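Long-range contact in esterase (PDB 3DOH), which probably hydrolyses carboxylic esters as a thermostable esterase that joins an immunoglobulin-like domain to an alpha/beta-hydrolase domain: residues D142-F147 against R161-K166. Sequence-based numbering, arbitrary orientation.
With SO4 (sulfate ion), chain G.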
loop_
_atom_site.group_PDB
_atom_site.type_symbol
_atom_site.label_atom_id
_atom_site.label_comp_id
_atom_site.label_asym_id
_atom_site.label_seq_id
_atom_site.Cartn_x
_atom_site.Cartn_y
_atom_site.Cartn_z
ATOM N N ASP A 142 -16.819 23.529 30.359
ATOM C CA ASP A 142 -18.049 23.971 30.971
ATOM C C ASP A 142 -18.069 23.848 32.501
ATOM O O ASP A 142 -19.018 24.276 33.108
ATOM C CB ASP A 142 -19.240 23.248 30.336
ATOM C CG ASP A 142 -19.242 21.742 30.641
ATOM O OD1 ASP A 142 -18.301 21.251 31.365
ATOM O OD2 ASP A 142 -20.189 21.062 30.137
ATOM N N ASP A 143 -17.037 23.285 33.124
ATOM C CA ASP A 143 -16.912 23.378 34.593
ATOM C C ASP A 143 -16.193 24.604 35.122
ATOM O O ASP A 143 -16.154 24.798 36.338
ATOM C CB ASP A 143 -16.222 22.160 35.209
ATOM C CG ASP A 143 -16.857 20.871 34.799
ATOM O OD1 ASP A 143 -18.075 20.723 35.026
ATOM O OD2 ASP A 143 -16.139 19.999 34.246
ATOM N N PHE A 144 -15.576 25.376 34.233
ATOM C CA PHE A 144 -14.867 26.607 34.573
ATOM C C PHE A 144 -15.873 27.706 34.414
ATOM O O PHE A 144 -16.276 28.034 33.289
ATOM C CB PHE A 144 -13.747 26.930 33.555
ATOM C CG PHE A 144 -12.514 26.102 33.695
ATOM C CD1 PHE A 144 -12.552 24.715 33.499
ATOM C CD2 PHE A 144 -11.293 26.710 34.006
ATOM C CE1 PHE A 144 -11.428 23.931 33.639
ATOM C CE2 PHE A 144 -10.118 25.926 34.143
ATOM C CZ PHE A 144 -10.194 24.524 33.944
ATOM N N LEU A 145 -16.269 28.281 35.530
ATOM C CA LEU A 145 -17.039 29.522 35.556
ATOM C C LEU A 145 -16.326 30.645 34.829
ATOM O O LEU A 145 -15.101 30.728 34.841
ATOM C CB LEU A 145 -17.244 29.925 37.011
ATOM C CG LEU A 145 -17.976 28.875 37.832
ATOM C CD1 LEU A 145 -17.737 29.087 39.301
ATOM C CD2 LEU A 145 -19.450 28.920 37.441
ATOM N N ALA A 146 -17.104 31.502 34.183
ATOM C CA ALA A 146 -16.568 32.683 33.501
ATOM C C ALA A 146 -16.746 33.907 34.384
ATOM O O ALA A 146 -17.778 34.073 35.020
ATOM C CB ALA A 146 -17.250 32.883 32.160
ATOM N N PHE A 147 -15.716 34.735 34.454
ATOM C CA PHE A 147 -15.756 35.965 35.218
ATOM C C PHE A 147 -14.958 36.980 34.429
ATOM O O PHE A 147 -14.172 36.602 33.557
ATOM C CB PHE A 147 -15.130 35.760 36.608
ATOM C CG PHE A 147 -15.965 34.925 37.533
ATOM C CD1 PHE A 147 -17.218 35.363 37.960
ATOM C CD2 PHE A 147 -15.507 33.690 37.985
ATOM C CE1 PHE A 147 -17.999 34.564 38.842
ATOM C CE2 PHE A 147 -16.276 32.884 38.855
ATOM C CZ PHE A 147 -17.505 33.318 39.286
ATOM N N ARG A 161 -11.353 32.361 33.542
ATOM C CA ARG A 161 -12.121 31.152 33.754
ATOM C C ARG A 161 -11.518 30.538 34.983
ATOM O O ARG A 161 -10.296 30.465 35.090
ATOM C CB ARG A 161 -11.985 30.156 32.576
ATOM C CG ARG A 161 -12.415 30.614 31.191
ATOM C CD ARG A 161 -13.900 30.886 31.034
ATOM N NE ARG A 161 -14.737 29.694 31.052
ATOM C CZ ARG A 161 -15.593 29.324 30.091
ATOM N NH1 ARG A 161 -15.770 30.039 28.979
ATOM N NH2 ARG A 161 -16.286 28.205 30.255
ATOM N N LEU A 162 -12.367 30.077 35.888
ATOM C CA LEU A 162 -11.928 29.514 37.160
ATOM C C LEU A 162 -12.624 28.194 37.427
ATOM O O LEU A 162 -13.834 28.134 37.346
ATOM C CB LEU A 162 -12.275 30.483 38.291
ATOM C CG LEU A 162 -12.133 29.984 39.733
ATOM C CD1 LEU A 162 -10.680 30.087 40.207
ATOM C CD2 LEU A 162 -13.031 30.800 40.643
ATOM N N PHE A 163 -11.869 27.154 37.753
ATOM C CA PHE A 163 -12.441 25.840 38.148
ATOM C C PHE A 163 -12.495 25.771 39.662
ATOM O O PHE A 163 -11.510 25.984 40.334
ATOM C CB PHE A 163 -11.581 24.672 37.603
ATOM C CG PHE A 163 -12.045 23.260 38.005
ATOM C CD1 PHE A 163 -12.939 22.527 37.182
ATOM C CD2 PHE A 163 -11.509 22.624 39.134
ATOM C CE1 PHE A 163 -13.314 21.177 37.493
ATOM C CE2 PHE A 163 -11.886 21.289 39.480
ATOM C CZ PHE A 163 -12.802 20.566 38.646
ATOM N N VAL A 164 -13.651 25.461 40.198
ATOM C CA VAL A 164 -13.796 25.276 41.628
ATOM C C VAL A 164 -14.016 23.774 41.903
ATOM O O VAL A 164 -14.868 23.172 41.289
ATOM C CB VAL A 164 -15.005 26.148 42.120
ATOM C CG1 VAL A 164 -15.400 25.854 43.583
ATOM C CG2 VAL A 164 -14.698 27.653 41.908
ATOM N N PRO A 165 -13.238 23.165 42.825
ATOM C CA PRO A 165 -13.421 21.708 43.055
ATOM C C PRO A 165 -14.840 21.362 43.553
ATOM O O PRO A 165 -15.527 22.219 44.094
ATOM C CB PRO A 165 -12.361 21.354 44.115
ATOM C CG PRO A 165 -11.670 22.647 44.516
ATOM C CD PRO A 165 -12.207 23.775 43.691
ATOM N N LYS A 166 -15.269 20.122 43.342
ATOM C CA LYS A 166 -16.581 19.689 43.785
ATOM C C LYS A 166 -16.523 18.563 44.800
ATOM O O LYS A 166 -15.626 17.710 44.750
ATOM C CB LYS A 166 -17.450 19.259 42.599
ATOM C CG LYS A 166 -16.696 18.572 41.421
ATOM C CD LYS A 166 -17.450 17.344 40.840
ATOM C CE LYS A 166 -18.979 17.519 40.881
ATOM N NZ LYS A 166 -19.763 16.345 40.273
HETATM S S SO4 G . -19.143 27.065 28.344
HETATM O O1 SO4 G . -18.257 28.034 27.701
HETATM O O2 SO4 G . -20.509 27.399 27.926
HETATM O O3 SO4 G . -19.020 27.119 29.808
HETATM O O4 SO4 G . -18.808 25.708 27.893
#
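Arg-161 reaches across to the backbone of Phe-144, where the carbonyl O accepts a hydrogen bond from NH2 at 3.0 Å and a weak one from NE. NH2 lies in the carbonyl plane, although the O is tilted 25° out of the guanidinium plane. The same NH2, together with NH1, gives weak hydrogen bonds at the guanidinium edge to a sulfate, probably from the crystallisation liquor. The arginine chain bends at chi2 (-66°), which sets CD beside Ala-146 CB, and again at chi3 (-71°), which turns NE to the Phe-144 O. On the same sheet face, Phe-163 CB sits 3.8 Å over the centre of the Phe-144 ring, a CH-pi contact, and the two rings meet obliquely. Arg-161 CB touches Phe-144 CD2 at 3.8 Å. Beneath these side chains runs an antiparallel beta hairpin, strands 144-150 and 157-163, at one edge of the chain's mixed alpha/beta-hydrolase sheet. Within it, Leu-145 and Leu-162 form a hydrogen-bonded pair: Leu-162 N to Leu-145 O is 3.0 Å, while the return bond is weak. Their side chains occupy the other face, where Phe-147 CE2 approaches Leu-162 CD2 at 4.3 Å. Farther out, Val-216 of the next strand and Ala-204 pack against both Phe-144 and Phe-163. Arg-161 NH1 also donates a hydrogen bond to Asn-190 O.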